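Local atomic coordinates of fibronectin type III domain-containing protein (Simiduia agarivorans, PDB entry 6P2K), a protein that probably hydrolyses xyloglucan or related beta-glucans as a family 74 glycoside hydrolase with a seven-fold beta-propeller architecture, and binds zinc. Residues 400-404 against 415-420; 217-222 against 274-279; 76-81 against 97-102. One frame throughout, in Å; residues are numbered along the deposited sequence.

Contact 1: 400-404 against 415-420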
ATOM      1  N   SER B 400      -2.684  25.245 -33.598  1.00 21.38           N
ATOM      2  CA  SER B 400      -1.530  25.836 -34.264  1.00 22.88           C
ATOM      3  C   SER B 400      -0.218  25.200 -33.816  1.00 19.90           C
ATOM      4  O   SER B 400       0.832  25.849 -33.859  1.00 22.58           O
ATOM      5  CB  SER B 400      -1.482  27.350 -34.028  1.00 26.69           C
ATOM      6  OG  SER B 400      -2.765  27.930 -34.174  1.00 37.15           O
ATOM      7  N   THR B 401      -0.249  23.934 -33.408  1.00 21.27           N
ATOM      8  CA  THR B 401       0.948  23.274 -32.910  1.00 21.02           C
ATOM      9  C   THR B 401       1.693  22.591 -34.044  1.00 19.71           C
ATOM     10  O   THR B 401       1.083  22.059 -34.977  1.00 18.45           O
ATOM     11  CB  THR B 401       0.608  22.235 -31.839  1.00 19.22           C
ATOM     12  OG1 THR B 401      -0.219  21.210 -32.407  1.00 16.88           O
ATOM     13  CG2 THR B 401      -0.113  22.886 -30.668  1.00 13.22           C
ATOM     14  N   TYR B 402       3.021  22.615 -33.957  1.00 18.07           N
ATOM     15  CA  TYR B 402       3.854  21.726 -34.758  1.00 17.88           C
ATOM     16  C   TYR B 402       3.851  20.356 -34.089  1.00 18.24           C
ATOM     17  O   TYR B 402       4.457  20.171 -33.027  1.00 19.30           O
ATOM     18  CB  TYR B 402       5.274  22.276 -34.885  1.00 17.32           C
ATOM     19  CG  TYR B 402       6.088  21.595 -35.971  1.00 21.32           C
ATOM     20  CD1 TYR B 402       6.467  20.260 -35.849  1.00 18.66           C
ATOM     21  CD2 TYR B 402       6.473  22.284 -37.116  1.00 19.16           C
ATOM     22  CE1 TYR B 402       7.197  19.630 -36.829  1.00 21.30           C
ATOM     23  CE2 TYR B 402       7.213  21.660 -38.104  1.00 21.12           C
ATOM     24  CZ  TYR B 402       7.567  20.331 -37.954  1.00 23.57           C
ATOM     25  OH  TYR B 402       8.297  19.693 -38.925  1.00 26.15           O
ATOM     26  N   THR B 403       3.173  19.391 -34.701  1.00 15.69           N
ATOM     27  CA  THR B 403       3.089  18.041 -34.162  1.00 18.61           C
ATOM     28  C   THR B 403       3.889  17.089 -35.041  1.00 20.54           C
ATOM     29  O   THR B 403       3.669  17.028 -36.256  1.00 20.35           O
ATOM     30  CB  THR B 403       1.635  17.580 -34.052  1.00 20.44           C
ATOM     31  OG1 THR B 403       0.882  18.554 -33.314  1.00 18.61           O
ATOM     32  CG2 THR B 403       1.557  16.243 -33.324  1.00 16.95           C
ATOM     33  N   TYR B 404       4.820  16.355 -34.420  1.00 17.78           N
ATOM     34  CA  TYR B 404       5.719  15.457 -35.142  1.00 17.57           C
ATOM     35  C   TYR B 404       5.076  14.107 -35.446  1.00 18.96           C
ATOM     36  O   TYR B 404       5.269  13.557 -36.537  1.00 19.40           O
ATOM     37  CB  TYR B 404       6.987  15.183 -34.329  1.00 16.82           C
ATOM     38  CG  TYR B 404       7.929  16.335 -34.045  1.00 18.47           C
ATOM     39  CD1 TYR B 404       8.836  16.774 -35.003  1.00 14.67           C
ATOM     40  CD2 TYR B 404       7.963  16.930 -32.789  1.00 17.02           C
ATOM     41  CE1 TYR B 404       9.724  17.803 -34.728  1.00 17.52           C
ATOM     42  CE2 TYR B 404       8.849  17.956 -32.504  1.00 18.03           C
ATOM     43  CZ  TYR B 404       9.724  18.387 -33.474  1.00 18.98           C
ATOM     44  OH  TYR B 404      10.602  19.403 -33.185  1.00 19.16           O
ATOM     45  N   GLN B 415       0.071  13.194 -28.758  1.00 17.58           N
ATOM     46  CA  GLN B 415       0.723  13.974 -29.802  1.00 17.99           C
ATOM     47  C   GLN B 415       2.122  14.333 -29.329  1.00 17.90           C
ATOM     48  O   GLN B 415       2.283  14.906 -28.247  1.00 19.35           O
ATOM     49  CB  GLN B 415      -0.039  15.263 -30.114  1.00 19.41           C
ATOM     50  CG  GLN B 415      -1.378  15.123 -30.789  1.00 17.86           C
ATOM     51  CD  GLN B 415      -1.955  16.484 -31.146  1.00 20.16           C
ATOM     52  OE1 GLN B 415      -1.288  17.303 -31.782  1.00 20.69           O
ATOM     53  NE2 GLN B 415      -3.190  16.741 -30.721  1.00 13.95           N
ATOM     54  N   GLY B 416       3.128  13.992 -30.128  1.00 17.92           N
ATOM     55  CA  GLY B 416       4.468  14.479 -29.876  1.00 17.39           C
ATOM     56  C   GLY B 416       4.669  15.811 -30.567  1.00 17.96           C
ATOM     57  O   GLY B 416       4.542  15.898 -31.792  1.00 21.67           O
ATOM     58  N   GLN B 417       4.970  16.859 -29.810  1.00 17.17           N
ATOM     59  CA  GLN B 417       4.979  18.207 -30.354  1.00 16.91           C
ATOM     60  C   GLN B 417       6.321  18.885 -30.122  1.00 17.96           C
ATOM     61  O   GLN B 417       7.101  18.501 -29.247  1.00 18.85           O
ATOM     62  CB  GLN B 417       3.861  19.058 -29.730  1.00 14.55           C
ATOM     63  CG  GLN B 417       2.457  18.535 -30.018  1.00 16.98           C
ATOM     64  CD  GLN B 417       1.373  19.469 -29.520  1.00 17.16           C
ATOM     65  OE1 GLN B 417       1.657  20.513 -28.929  1.00 18.24           O
ATOM     66  NE2 GLN B 417       0.121  19.100 -29.758  1.00 14.37           N
ATOM     67  N   ALA B 418       6.579  19.902 -30.938  1.00 18.81           N
ATOM     68  CA  ALA B 418       7.613  20.875 -30.633  1.00 20.79           C
ATOM     69  C   ALA B 418       7.060  21.902 -29.655  1.00 16.65           C
ATOM     70  O   ALA B 418       5.855  22.168 -29.624  1.00 22.69           O
ATOM     71  CB  ALA B 418       8.104  21.564 -31.908  1.00 18.79           C
ATOM     72  N   ASP B 419       7.952  22.452 -28.829  1.00 16.20           N
ATOM     73  CA  ASP B 419       7.622  23.465 -27.827  1.00 19.76           C
ATOM     74  C   ASP B 419       6.750  22.932 -26.691  1.00 20.67           C
ATOM     75  O   ASP B 419       7.037  23.201 -25.522  1.00 19.83           O
ATOM     76  CB  ASP B 419       6.937  24.672 -28.479  1.00 23.02           C
ATOM     77  CG  ASP B 419       7.892  25.511 -29.304  1.00 24.24           C
ATOM     78  OD1 ASP B 419       9.070  25.625 -28.913  1.00 25.43           O
ATOM     79  OD2 ASP B 419       7.460  26.061 -30.341  1.00 28.02           O
ATOM     80  N   ASN B 420       5.685  22.191 -27.007  1.00 19.75           N
ATOM     81  CA  ASN B 420       4.731  21.736 -26.001  1.00 18.11           C
ATOM     82  C   ASN B 420       4.912  20.275 -25.602  1.00 19.22           C
ATOM     83  O   ASN B 420       4.161  19.786 -24.751  1.00 19.38           O
ATOM     84  CB  ASN B 420       3.302  21.961 -26.491  1.00 16.57           C
ATOM     85  CG  ASN B 420       3.087  23.365 -27.019  1.00 21.47           C
ATOM     86  OD1 ASN B 420       3.374  24.349 -26.336  1.00 20.95           O
ATOM     87  ND2 ASN B 420       2.583  23.464 -28.241  1.00 21.73           N
TER
HETATM   88  O   HOH W   1      -2.431  20.551 -31.119  1.00 20.57           O
HETATM   89  O   HOH W   2       4.022  23.473 -31.469  1.00 20.40           O
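The side-chain oxygen of Q415 is gripped by two donors. From across the hairpin, T403 OG1 donates to Q415 OE1 over 2.9 Å, nearly in line with the amide carbonyl. The second donor, Q417 NE2, comes from the same strand as its acceptor and reaches Q415 OE1 from above the carbonyl plane at 3.1 Å. With OG1 of T403 beside the backbone N (chi1 -53°), CG2 stands anti to that N, next to the carbonyl carbon, and rests 3.4 Å from G416 O. At the far end of the other amide, Q417 OE1 accepts from N420 ND2, and T401 crosses it with CG2 3.4 Å from Q417 OE1. Replacing Q417 by a leucine would probably leave Q415 OE1 with one donor fewer and take an acceptor from N420 ND2. T403 and Q417 form a non-hydrogen-bonded antiparallel pair of the hairpin 403-409/412-417, flanked by Y404 N to G416 O at 2.7 Å and A418 N to Y402 O at 3.0 Å. The ring of Y404 brings CE2 to 3.7 Å from A418 CB, and its hydroxyl bonds D447; the next residue, D405, binds zinc together with D513. The amides of Q415, Q417 and N420 thus form a chain with two internal bonds, its outer ends met by N10 at Q415 NE2 and Q355 at N420 OD1, and the hydroxyl of T403 joins it to the opposite strand.

Contact 2: 217-222 against 274-279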
ATOM      1  N   SER B 217      -2.592  59.906 -28.189  1.00 50.76           N
ATOM      2  CA  SER B 217      -3.776  60.154 -27.386  1.00 55.30           C
ATOM      3  C   SER B 217      -4.929  60.608 -28.281  1.00 56.28           C
ATOM      4  O   SER B 217      -4.712  61.298 -29.281  1.00 56.54           O
ATOM      5  CB  SER B 217      -3.486  61.212 -26.325  1.00 63.12           C
ATOM      6  OG  SER B 217      -4.670  61.603 -25.653  1.00 68.26           O
ATOM      7  N   PRO B 218      -6.165  60.220 -27.947  1.00 56.38           N
ATOM      8  CA  PRO B 218      -7.314  60.571 -28.801  1.00 57.62           C
ATOM      9  C   PRO B 218      -7.432  62.049 -29.128  1.00 61.06           C
ATOM     10  O   PRO B 218      -7.903  62.394 -30.219  1.00 56.38           O
ATOM     11  CB  PRO B 218      -8.508  60.083 -27.974  1.00 55.16           C
ATOM     12  CG  PRO B 218      -7.967  58.920 -27.218  1.00 46.88           C
ATOM     13  CD  PRO B 218      -6.535  59.265 -26.888  1.00 47.18           C
ATOM     14  N   ASN B 219      -7.021  62.938 -28.229  1.00 61.61           N
ATOM     15  CA  ASN B 219      -7.063  64.357 -28.544  1.00 66.46           C
ATOM     16  C   ASN B 219      -5.892  64.790 -29.424  1.00 68.46           C
ATOM     17  O   ASN B 219      -5.766  65.982 -29.730  1.00 65.16           O
ATOM     18  CB  ASN B 219      -7.126  65.188 -27.256  1.00 61.88           C
ATOM     19  CG  ASN B 219      -5.923  64.984 -26.351  1.00 60.69           C
ATOM     20  OD1 ASN B 219      -4.925  64.377 -26.736  1.00 61.19           O
ATOM     21  ND2 ASN B 219      -6.015  65.506 -25.130  1.00 62.10           N
ATOM     22  N   GLY B 220      -5.048  63.844 -29.839  1.00 65.10           N
ATOM     23  CA  GLY B 220      -3.936  64.113 -30.729  1.00 64.45           C
ATOM     24  C   GLY B 220      -2.779  64.871 -30.123  1.00 64.22           C
ATOM     25  O   GLY B 220      -1.849  65.233 -30.851  1.00 67.24           O
ATOM     26  N   GLN B 221      -2.776  65.080 -28.803  1.00 64.08           N
ATOM     27  CA  GLN B 221      -1.875  66.048 -28.195  1.00 69.90           C
ATOM     28  C   GLN B 221      -0.681  65.425 -27.476  1.00 67.07           C
ATOM     29  O   GLN B 221       0.270  66.145 -27.159  1.00 64.71           O
ATOM     30  CB  GLN B 221      -2.673  66.959 -27.251  1.00 77.77           C
ATOM     31  CG  GLN B 221      -3.751  67.688 -28.029  1.00 86.84           C
ATOM     32  CD  GLN B 221      -4.881  68.289 -27.189  1.00 91.20           C
ATOM     33  OE1 GLN B 221      -6.049  68.073 -27.483  1.00 95.63           O
ATOM     34  NE2 GLN B 221      -4.534  69.108 -26.197  1.00 89.50           N
ATOM     35  N   VAL B 222      -0.658  64.106 -27.276  1.00 59.09           N
ATOM     36  CA  VAL B 222       0.492  63.429 -26.677  1.00 57.36           C
ATOM     37  C   VAL B 222       0.811  62.171 -27.472  1.00 54.79           C
ATOM     38  O   VAL B 222      -0.094  61.447 -27.899  1.00 57.51           O
ATOM     39  CB  VAL B 222       0.256  63.086 -25.191  1.00 57.96           C
ATOM     40  CG1 VAL B 222       1.549  62.607 -24.568  1.00 55.79           C
ATOM     41  CG2 VAL B 222      -0.254  64.307 -24.433  1.00 60.80           C
ATOM     42  N   SER B 274      -9.593  57.575 -23.263  1.00 44.75           N
ATOM     43  CA  SER B 274      -8.828  58.669 -22.658  1.00 45.21           C
ATOM     44  C   SER B 274      -8.891  59.898 -23.565  1.00 49.34           C
ATOM     45  O   SER B 274      -7.924  60.293 -24.217  1.00 50.40           O
ATOM     46  CB  SER B 274      -7.392  58.238 -22.401  1.00 43.76           C
ATOM     47  OG  SER B 274      -7.350  57.054 -21.624  1.00 45.69           O
ATOM     48  N   THR B 275     -10.070  60.518 -23.584  1.00 52.64           N
ATOM     49  CA  THR B 275     -10.326  61.673 -24.434  1.00 53.03           C
ATOM     50  C   THR B 275      -9.887  62.993 -23.812  1.00 61.56           C
ATOM     51  O   THR B 275      -9.876  64.012 -24.510  1.00 58.62           O
ATOM     52  CB  THR B 275     -11.816  61.752 -24.777  1.00 54.11           C
ATOM     53  OG1 THR B 275     -12.585  61.696 -23.568  1.00 54.13           O
ATOM     54  CG2 THR B 275     -12.213  60.595 -25.677  1.00 51.90           C
ATOM     55  N   GLY B 276      -9.529  63.004 -22.536  1.00 61.21           N
ATOM     56  CA  GLY B 276      -9.086  64.210 -21.847  1.00 62.88           C
ATOM     57  C   GLY B 276      -7.579  64.290 -21.741  1.00 61.91           C
ATOM     58  O   GLY B 276      -6.851  63.959 -22.683  1.00 61.95           O
ATOM     59  N   ASN B 277      -7.104  64.735 -20.579  1.00 62.39           N
ATOM     60  CA  ASN B 277      -5.677  64.901 -20.333  1.00 66.13           C
ATOM     61  C   ASN B 277      -5.069  63.775 -19.503  1.00 65.28           C
ATOM     62  O   ASN B 277      -3.854  63.777 -19.277  1.00 66.38           O
ATOM     63  CB  ASN B 277      -5.409  66.248 -19.649  1.00 61.77           C
ATOM     64  CG  ASN B 277      -6.080  67.406 -20.365  1.00 70.18           C
ATOM     65  OD1 ASN B 277      -6.429  67.307 -21.543  1.00 69.59           O
ATOM     66  ND2 ASN B 277      -6.258  68.515 -19.659  1.00 68.31           N
ATOM     67  N   SER B 278      -5.869  62.811 -19.055  1.00 60.28           N
ATOM     68  CA  SER B 278      -5.369  61.632 -18.355  1.00 56.85           C
ATOM     69  C   SER B 278      -5.448  60.441 -19.298  1.00 52.05           C
ATOM     70  O   SER B 278      -6.535  60.093 -19.773  1.00 51.63           O
ATOM     71  CB  SER B 278      -6.166  61.366 -17.078  1.00 59.07           C
ATOM     72  OG  SER B 278      -5.597  60.292 -16.348  1.00 60.96           O
ATOM     73  N   HIS B 279      -4.303  59.822 -19.569  1.00 47.07           N
ATOM     74  CA  HIS B 279      -4.197  58.757 -20.557  1.00 43.84           C
ATOM     75  C   HIS B 279      -3.876  57.433 -19.880  1.00 45.78           C
ATOM     76  O   HIS B 279      -2.995  57.366 -19.015  1.00 45.85           O
ATOM     77  CB  HIS B 279      -3.120  59.076 -21.595  1.00 44.69           C
ATOM     78  CG  HIS B 279      -3.207  60.462 -22.147  1.00 48.80           C
ATOM     79  ND1 HIS B 279      -2.131  61.099 -22.726  1.00 51.02           N
ATOM     80  CD2 HIS B 279      -4.242  61.332 -22.215  1.00 50.62           C
ATOM     81  CE1 HIS B 279      -2.499  62.305 -23.121  1.00 52.46           C
ATOM     82  NE2 HIS B 279      -3.774  62.471 -22.825  1.00 54.18           N
TER
HETATM   83  O   HOH W   3      -7.146  62.484 -25.047  1.00 38.23           O
HETATM   84  O   HOH W   4      -3.868  65.846 -23.066  1.00 53.21           O
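S217 lies over one face of the H279 imidazole, with S217 CB 3.8 Å from the ring centroid and 20° off the normal, a CH-pi contact. Because S217 OG is anti to its backbone N (chi1 172°), the hydroxyl also stands above the ring, shifted toward the rim on the NE2 side. V222 takes the edge instead: its CG2 branch meets H279 CE1 near the ring plane at 3.3 Å. The imidazole is held by Y224, whose hydroxyl bonds ND1, while NE2 gives a weak bond to G276 O; the indole of W299 also meets the ring. The first segment is a turn, and the second the end of a loop, leading into the second strand of each of two consecutive four-stranded sheets, as expected for successive blades of a beta-propeller. S217 to G220 form a type I turn between strands 210-216 and 222-228, while S278 and H279 open strand 278-285. Within the first turn the amide of N219 folds back, and its OD1 accepts from Q221 N at 3.1 Å, making an Asx turn. The hydroxyl of S217 donates to the same oxygen at 3.0 Å, from the opposite face of the amide. P218 presents the flank of its ring to the facing backbone, with P218 CD 3.2 Å from S274 O. Water does the polar bridging: one molecule accepts from N219 N and lies within hydrogen-bonding distance of S217 OG, S274 O and G276 O, donating to at most two at a time. A second accepts from N219 ND2 at 3.0 Å and reaches N277 OD1 through a weak bond.

Contact 3: 76-81 against 97-102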
ATOM      1  N   GLY B  76      -3.411  41.642 -43.763  1.00 37.96           N
ATOM      2  CA  GLY B  76      -2.039  41.778 -44.193  1.00 37.13           C
ATOM      3  C   GLY B  76      -1.256  40.513 -43.910  1.00 36.40           C
ATOM      4  O   GLY B  76      -1.212  40.041 -42.771  1.00 34.18           O
ATOM      5  N   THR B  77      -0.649  39.959 -44.957  1.00 37.89           N
ATOM      6  CA  THR B  77       0.115  38.721 -44.864  1.00 38.00           C
ATOM      7  C   THR B  77       1.534  38.939 -45.377  1.00 40.09           C
ATOM      8  O   THR B  77       1.899  40.017 -45.852  1.00 42.95           O
ATOM      9  CB  THR B  77      -0.551  37.587 -45.652  1.00 33.52           C
ATOM     10  OG1 THR B  77      -0.393  37.821 -47.056  1.00 34.27           O
ATOM     11  CG2 THR B  77      -2.026  37.492 -45.317  1.00 31.45           C
ATOM     12  N   LEU B  78       2.333  37.874 -45.281  1.00 37.68           N
ATOM     13  CA  LEU B  78       3.716  37.929 -45.739  1.00 37.33           C
ATOM     14  C   LEU B  78       3.800  38.154 -47.242  1.00 42.22           C
ATOM     15  O   LEU B  78       4.805  38.681 -47.732  1.00 44.42           O
ATOM     16  CB  LEU B  78       4.439  36.641 -45.344  1.00 36.18           C
ATOM     17  CG  LEU B  78       5.935  36.512 -45.636  1.00 38.01           C
ATOM     18  CD1 LEU B  78       6.725  37.599 -44.919  1.00 38.55           C
ATOM     19  CD2 LEU B  78       6.437  35.129 -45.246  1.00 37.62           C
ATOM     20  N   TYR B  79       2.763  37.774 -47.988  1.00 42.15           N
ATOM     21  CA  TYR B  79       2.748  37.960 -49.433  1.00 42.36           C
ATOM     22  C   TYR B  79       1.881  39.131 -49.878  1.00 43.26           C
ATOM     23  O   TYR B  79       1.731  39.352 -51.084  1.00 41.53           O
ATOM     24  CB  TYR B  79       2.291  36.679 -50.136  1.00 41.87           C
ATOM     25  CG  TYR B  79       2.715  36.616 -51.591  1.00 41.31           C
ATOM     26  CD1 TYR B  79       4.055  36.520 -51.940  1.00 42.91           C
ATOM     27  CD2 TYR B  79       1.777  36.669 -52.615  1.00 47.24           C
ATOM     28  CE1 TYR B  79       4.452  36.470 -53.268  1.00 50.42           C
ATOM     29  CE2 TYR B  79       2.165  36.619 -53.949  1.00 50.90           C
ATOM     30  CZ  TYR B  79       3.504  36.520 -54.268  1.00 50.13           C
ATOM     31  OH  TYR B  79       3.899  36.467 -55.586  1.00 54.65           O
ATOM     32  N   GLY B  80       1.307  39.887 -48.950  1.00 42.83           N
ATOM     33  CA  GLY B  80       0.613  41.103 -49.305  1.00 43.91           C
ATOM     34  C   GLY B  80      -0.781  41.169 -48.723  1.00 43.43           C
ATOM     35  O   GLY B  80      -1.262  40.253 -48.059  1.00 41.06           O
ATOM     36  N   LEU B  81      -1.435  42.294 -48.997  1.00 43.04           N
ATOM     37  CA  LEU B  81      -2.765  42.557 -48.472  1.00 41.87           C
ATOM     38  C   LEU B  81      -3.811  41.714 -49.195  1.00 40.34           C
ATOM     39  O   LEU B  81      -3.728  41.497 -50.407  1.00 41.99           O
ATOM     40  CB  LEU B  81      -3.091  44.044 -48.624  1.00 43.15           C
ATOM     41  CG  LEU B  81      -4.172  44.695 -47.762  1.00 42.52           C
ATOM     42  CD1 LEU B  81      -3.758  44.723 -46.303  1.00 37.89           C
ATOM     43  CD2 LEU B  81      -4.435  46.100 -48.271  1.00 44.81           C
ATOM     44  N   THR B  97      -0.052  45.165 -53.762  1.00 49.66           N
ATOM     45  CA  THR B  97       0.729  44.723 -52.617  1.00 52.79           C
ATOM     46  C   THR B  97       1.250  43.299 -52.771  1.00 51.82           C
ATOM     47  O   THR B  97       1.715  42.713 -51.788  1.00 51.54           O
ATOM     48  CB  THR B  97      -0.100  44.837 -51.336  1.00 53.97           C
ATOM     49  OG1 THR B  97      -1.164  43.875 -51.357  1.00 51.99           O
ATOM     50  CG2 THR B  97      -0.690  46.234 -51.208  1.00 57.41           C
ATOM     51  N   GLU B  98       1.176  42.729 -53.972  1.00 51.84           N
ATOM     52  CA  GLU B  98       1.690  41.384 -54.199  1.00 54.31           C
ATOM     53  C   GLU B  98       3.170  41.324 -53.853  1.00 52.66           C
ATOM     54  O   GLU B  98       3.943  42.205 -54.238  1.00 55.61           O
ATOM     55  CB  GLU B  98       1.473  40.967 -55.655  1.00 60.15           C
ATOM     56  CG  GLU B  98       0.017  40.705 -55.999  1.00 65.27           C
ATOM     57  CD  GLU B  98      -0.161  39.707 -57.128  1.00 72.49           C
ATOM     58  OE1 GLU B  98      -1.053  39.908 -57.983  1.00 74.88           O
ATOM     59  OE2 GLU B  98       0.594  38.714 -57.154  1.00 73.93           O
ATOM     60  N   ASN B  99       3.562  40.283 -53.115  1.00 46.55           N
ATOM     61  CA  ASN B  99       4.941  40.081 -52.674  1.00 47.08           C
ATOM     62  C   ASN B  99       5.409  41.182 -51.724  1.00 49.06           C
ATOM     63  O   ASN B  99       6.612  41.439 -51.616  1.00 48.49           O
ATOM     64  CB  ASN B  99       5.894  39.965 -53.874  1.00 54.23           C
ATOM     65  CG  ASN B  99       7.091  39.075 -53.594  1.00 55.11           C
ATOM     66  OD1 ASN B  99       7.350  38.705 -52.450  1.00 54.31           O
ATOM     67  ND2 ASN B  99       7.829  38.730 -54.642  1.00 56.41           N
ATOM     68  N   LYS B 100       4.481  41.833 -51.019  1.00 50.02           N
ATOM     69  CA  LYS B 100       4.788  42.940 -50.115  1.00 51.63           C
ATOM     70  C   LYS B 100       4.202  42.636 -48.741  1.00 45.45           C
ATOM     71  O   LYS B 100       2.993  42.766 -48.540  1.00 43.95           O
ATOM     72  CB  LYS B 100       4.225  44.258 -50.649  1.00 57.39           C
ATOM     73  CG  LYS B 100       4.843  44.746 -51.948  1.00 65.24           C
ATOM     74  CD  LYS B 100       6.338  44.948 -51.808  1.00 71.31           C
ATOM     75  CE  LYS B 100       6.642  46.115 -50.881  1.00 75.04           C
ATOM     76  NZ  LYS B 100       7.992  46.695 -51.125  1.00 78.69           N
ATOM     77  N   SER B 101       5.050  42.254 -47.789  1.00 43.99           N
ATOM     78  CA  SER B 101       4.574  41.928 -46.447  1.00 44.27           C
ATOM     79  C   SER B 101       4.005  43.163 -45.758  1.00 45.43           C
ATOM     80  O   SER B 101       4.684  44.188 -45.642  1.00 46.22           O
ATOM     81  CB  SER B 101       5.712  41.340 -45.613  1.00 44.49           C
ATOM     82  OG  SER B 101       5.229  40.841 -44.380  1.00 41.85           O
ATOM     83  N   ILE B 102       2.766  43.055 -45.281  1.00 44.51           N
ATOM     84  CA  ILE B 102       2.044  44.166 -44.670  1.00 44.08           C
ATOM     85  C   ILE B 102       1.607  43.764 -43.270  1.00 45.06           C
ATOM     86  O   ILE B 102       1.045  42.679 -43.076  1.00 43.11           O
ATOM     87  CB  ILE B 102       0.835  44.583 -45.525  1.00 42.08           C
ATOM     88  CG1 ILE B 102       1.314  45.099 -46.873  1.00 45.72           C
ATOM     89  CG2 ILE B 102       0.004  45.650 -44.836  1.00 39.68           C
ATOM     90  CD1 ILE B 102       0.226  45.182 -47.863  1.00 48.04           C
TER
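T77 O takes two backbone donors from opposite faces of its carbonyl plane, I102 N across the contact and G80 N within its own turn, each at 3.2 Å. That turn, type I from T77 to G80, is closed again at G80 O, which accepts from T77 N and, in the carbonyl plane at 2.8 Å, from T77 OG1. The same hydroxyl accepts from Y79 N, giving an ST turn. Y79 O is served by N99 N at 2.9 Å, the donor standing 44° out of the carbonyl plane. L81 N finds a side-chain acceptor in T97 OG1 at 2.9 Å, and this hydroxyl has V94 O as a further partner. S101 OG is bonded to G120 O and S101 N to the carboxylate of E133. Y79, its CG anti to the backbone N (chi1 -159°), lays its ring under the type II turn of T97 to K100, so that N99 N sits 3.7 Å above the ring centre; F131 and helix 681-684 also touch this tyrosine. G80 CA approaches T97 O to 3.2 Å and K100 O to 3.0 Å through C-H...O contacts, and a side chain there would strike T97 O. L81 CB meets I102 CD1 at 3.6 Å. Two tight turns are therefore joined chiefly through their main chains, with T97 OG1 the one side-chain acceptor among the three hydrogen bonds that cross the contact.

How the contacts relate
From the N terminus, contact 3 comes first: 97-102 folds back on 76-81 across 15 residues that include strand 92-93, tying the turn of one four-stranded sheet to the entry of the next, at strand 102-108. Contact 2 closes a longer loop of 51 residues, bringing the turn ahead of strand 222-228 against the loop that runs into strand 278-285 and so linking two consecutive sheets. Contact 1 follows, closing only the short hairpin 403-409/412-417. The three lie in series, none nesting or crossing. Contact 1 is nearest the middle of the chain, its centre about 28 Å from that of contact 3 and about 44 Å from that of contact 2; none touches another.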